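Local coordinates for trehalose synthase regulatory protein (PDB 5HUS), which probably regulates the trehalose-synthesising complex, its C-terminal domain being related to the HAD-type trehalose-phosphatases, at residues Tyr292-Gly296 with Ile297-Leu301. Numbering follows the deposited sequence.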
ATOM      1  N   TYR A 292      -2.327  17.250  -1.219  1.00 25.81           N
ATOM      2  CA  TYR A 292      -1.310  17.900  -0.392  1.00 26.92           C
ATOM      3  C   TYR A 292       0.065  17.266  -0.546  1.00 31.13           C
ATOM      4  O   TYR A 292       0.183  16.112  -0.960  1.00 29.60           O
ATOM      5  CB  TYR A 292      -1.718  17.847   1.080  1.00 24.51           C
ATOM      6  CG  TYR A 292      -2.972  18.611   1.425  1.00 23.78           C
ATOM      7  CD1 TYR A 292      -2.907  19.929   1.862  1.00 33.05           C
ATOM      8  CD2 TYR A 292      -4.222  18.010   1.336  1.00 29.89           C
ATOM      9  CE1 TYR A 292      -4.056  20.632   2.188  1.00 34.11           C
ATOM     10  CE2 TYR A 292      -5.373  18.702   1.657  1.00 31.71           C
ATOM     11  CZ  TYR A 292      -5.286  20.013   2.085  1.00 33.30           C
ATOM     12  OH  TYR A 292      -6.435  20.705   2.410  1.00 34.42           O
ATOM     13  N   GLY A 293       1.106  18.015  -0.194  1.00 30.65           N
ATOM     14  CA  GLY A 293       2.458  17.475  -0.176  1.00 28.62           C
ATOM     15  C   GLY A 293       3.202  17.771   1.121  1.00 35.47           C
ATOM     16  O   GLY A 293       3.004  18.825   1.726  1.00 32.57           O
ATOM     17  N   VAL A 294       4.039  16.829   1.555  1.00 30.69           N
ATOM     18  CA  VAL A 294       4.960  17.033   2.678  1.00 27.95           C
ATOM     19  C   VAL A 294       6.374  16.684   2.251  1.00 31.39           C
ATOM     20  O   VAL A 294       6.578  15.768   1.460  1.00 28.80           O
ATOM     21  CB  VAL A 294       4.615  16.174   3.915  1.00 43.07           C
ATOM     22  CG1 VAL A 294       3.801  16.963   4.924  1.00 44.89           C
ATOM     23  CG2 VAL A 294       3.930  14.878   3.509  1.00 35.39           C
ATOM     24  N   ARG A 295       7.364  17.384   2.796  1.00 35.09           N
ATOM     25  CA  ARG A 295       8.732  17.197   2.327  1.00 38.61           C
ATOM     26  C   ARG A 295       9.532  16.180   3.134  1.00 45.17           C
ATOM     27  O   ARG A 295      10.647  15.827   2.752  1.00 51.22           O
ATOM     28  CB  ARG A 295       9.457  18.544   2.304  1.00 39.58           C
ATOM     29  CG  ARG A 295       8.802  19.515   1.347  1.00 39.02           C
ATOM     30  CD  ARG A 295       9.727  20.622   0.888  1.00 50.74           C
ATOM     31  NE  ARG A 295       9.222  21.225  -0.342  1.00 54.20           N
ATOM     32  CZ  ARG A 295       9.717  20.982  -1.553  1.00 55.90           C
ATOM     33  NH1 ARG A 295      10.752  20.165  -1.698  1.00 45.02           N
ATOM     34  NH2 ARG A 295       9.185  21.567  -2.618  1.00 52.83           N
ATOM     35  N   GLY A 296       8.963  15.690   4.231  1.00 36.77           N
ATOM     36  CA  GLY A 296       9.633  14.677   5.030  1.00 35.19           C
ATOM     37  C   GLY A 296       8.685  13.834   5.859  1.00 34.09           C
ATOM     38  O   GLY A 296       7.559  14.241   6.138  1.00 27.78           O
ATOM     39  N   ILE A 297       9.142  12.656   6.269  1.00 30.24           N
ATOM     40  CA  ILE A 297       8.301  11.757   7.050  1.00 26.67           C
ATOM     41  C   ILE A 297       8.085  12.272   8.477  1.00 27.70           C
ATOM     42  O   ILE A 297       7.005  12.106   9.044  1.00 29.43           O
ATOM     43  CB  ILE A 297       8.893  10.328   7.086  1.00 31.80           C
ATOM     44  CG1 ILE A 297       7.983   9.385   7.875  1.00 37.75           C
ATOM     45  CG2 ILE A 297      10.306  10.330   7.654  1.00 37.49           C
ATOM     46  CD1 ILE A 297       8.076   7.944   7.433  1.00 44.44           C
ATOM     47  N   ASN A 298       9.098  12.903   9.063  1.00 25.70           N
ATOM     48  CA  ASN A 298       8.932  13.446  10.403  1.00 26.14           C
ATOM     49  C   ASN A 298       7.881  14.550  10.411  1.00 24.19           C
ATOM     50  O   ASN A 298       7.086  14.655  11.343  1.00 33.58           O
ATOM     51  CB  ASN A 298      10.264  13.965  10.955  1.00 32.46           C
ATOM     52  CG  ASN A 298      11.229  12.840  11.287  1.00 46.73           C
ATOM     53  OD1 ASN A 298      11.291  11.834  10.581  1.00 51.69           O
ATOM     54  ND2 ASN A 298      11.980  13.002  12.371  1.00 51.40           N
ATOM     55  N   GLU A 299       7.869  15.358   9.357  1.00 27.06           N
ATOM     56  CA  GLU A 299       6.899  16.434   9.248  1.00 23.76           C
ATOM     57  C   GLU A 299       5.491  15.867   9.103  1.00 24.47           C
ATOM     58  O   GLU A 299       4.544  16.362   9.722  1.00 25.90           O
ATOM     59  CB  GLU A 299       7.224  17.346   8.066  1.00 26.78           C
ATOM     60  CG  GLU A 299       6.317  18.570   8.003  1.00 35.69           C
ATOM     61  CD  GLU A 299       6.583  19.432   6.792  1.00 56.25           C
ATOM     62  OE1 GLU A 299       7.256  18.952   5.853  1.00 52.44           O
ATOM     63  OE2 GLU A 299       6.117  20.592   6.780  1.00 51.26           O
ATOM     64  N   LEU A 300       5.367  14.825   8.287  1.00 27.34           N
ATOM     65  CA  LEU A 300       4.090  14.150   8.099  1.00 20.96           C
ATOM     66  C   LEU A 300       3.550  13.626   9.424  1.00 23.27           C
ATOM     67  O   LEU A 300       2.406  13.890   9.780  1.00 24.78           O
ATOM     68  CB  LEU A 300       4.236  12.998   7.103  1.00 24.91           C
ATOM     69  CG  LEU A 300       3.019  12.087   6.929  1.00 24.84           C
ATOM     70  CD1 LEU A 300       1.878  12.841   6.274  1.00 29.22           C
ATOM     71  CD2 LEU A 300       3.389  10.851   6.113  1.00 26.51           C
ATOM     72  N   LEU A 301       4.382  12.887  10.153  1.00 25.01           N
ATOM     73  CA  LEU A 301       3.936  12.246  11.386  1.00 26.32           C
ATOM     74  C   LEU A 301       3.649  13.274  12.486  1.00 24.92           C
ATOM     75  O   LEU A 301       2.738  13.093  13.293  1.00 24.90           O
ATOM     76  CB  LEU A 301       4.967  11.217  11.860  1.00 23.23           C
ATOM     77  CG  LEU A 301       5.226  10.063  10.885  1.00 25.28           C
ATOM     78  CD1 LEU A 301       6.207   9.045  11.455  1.00 29.10           C
ATOM     79  CD2 LEU A 301       3.918   9.388  10.496  1.00 21.68           C
TER
HETATM   80  O   HOH W   1       6.521  20.082   3.835  1.00 39.28           O
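The backbone N of Arg295 is shared by two acceptors: water 1, at 3.0 Å from that N, and Glu299 OE1, which takes a longer, weak bond of 3.4 Å from the same N. Water 1 also lies beside the carboxylate, although its very short approach to OE1 leaves that link doubtful. The site is the tight strand-to-helix connection at the C-terminal end of the Rossmann-like core of this HAD-type domain, where strand 292-294, flanked by the parallel strands 4-5 and 272-278 of the mixed sheet, turns through Arg295 and Gly296 into the C-terminal helix 297-304. Gly296 is the N-cap. Its O accepts the first helical bond, from Leu300 N at 3.1 Å, nearly straight at the hydrogen (158°) and with the donor tilted 24° from the carbonyl plane. Ile297 N is held, weakly, by Asn49 OD1. Glu299 stands in the first turn with CG anti to its backbone N (chi1 -174°) and the chain extended beyond, which carries the carboxylate back alongside the strand end. There OE1 lies 4.1 Å from Val294 CG1, and the aliphatic root of Glu299 stays near the cap, CB 3.7 Å from Gly296 O. The guanidinium of Arg295 leads the other way, into a salt bridge with Glu284, and NE stays 6.9 Å from Glu299 OE1, too far for a salt bridge, so any attraction between the two charges is probably weak. On the buried side Val294, which also packs on Phe6, Val276 and Leu278, meets Leu300 at about a right angle, methyl CG2 lying 4.0 Å from Leu300 CD1.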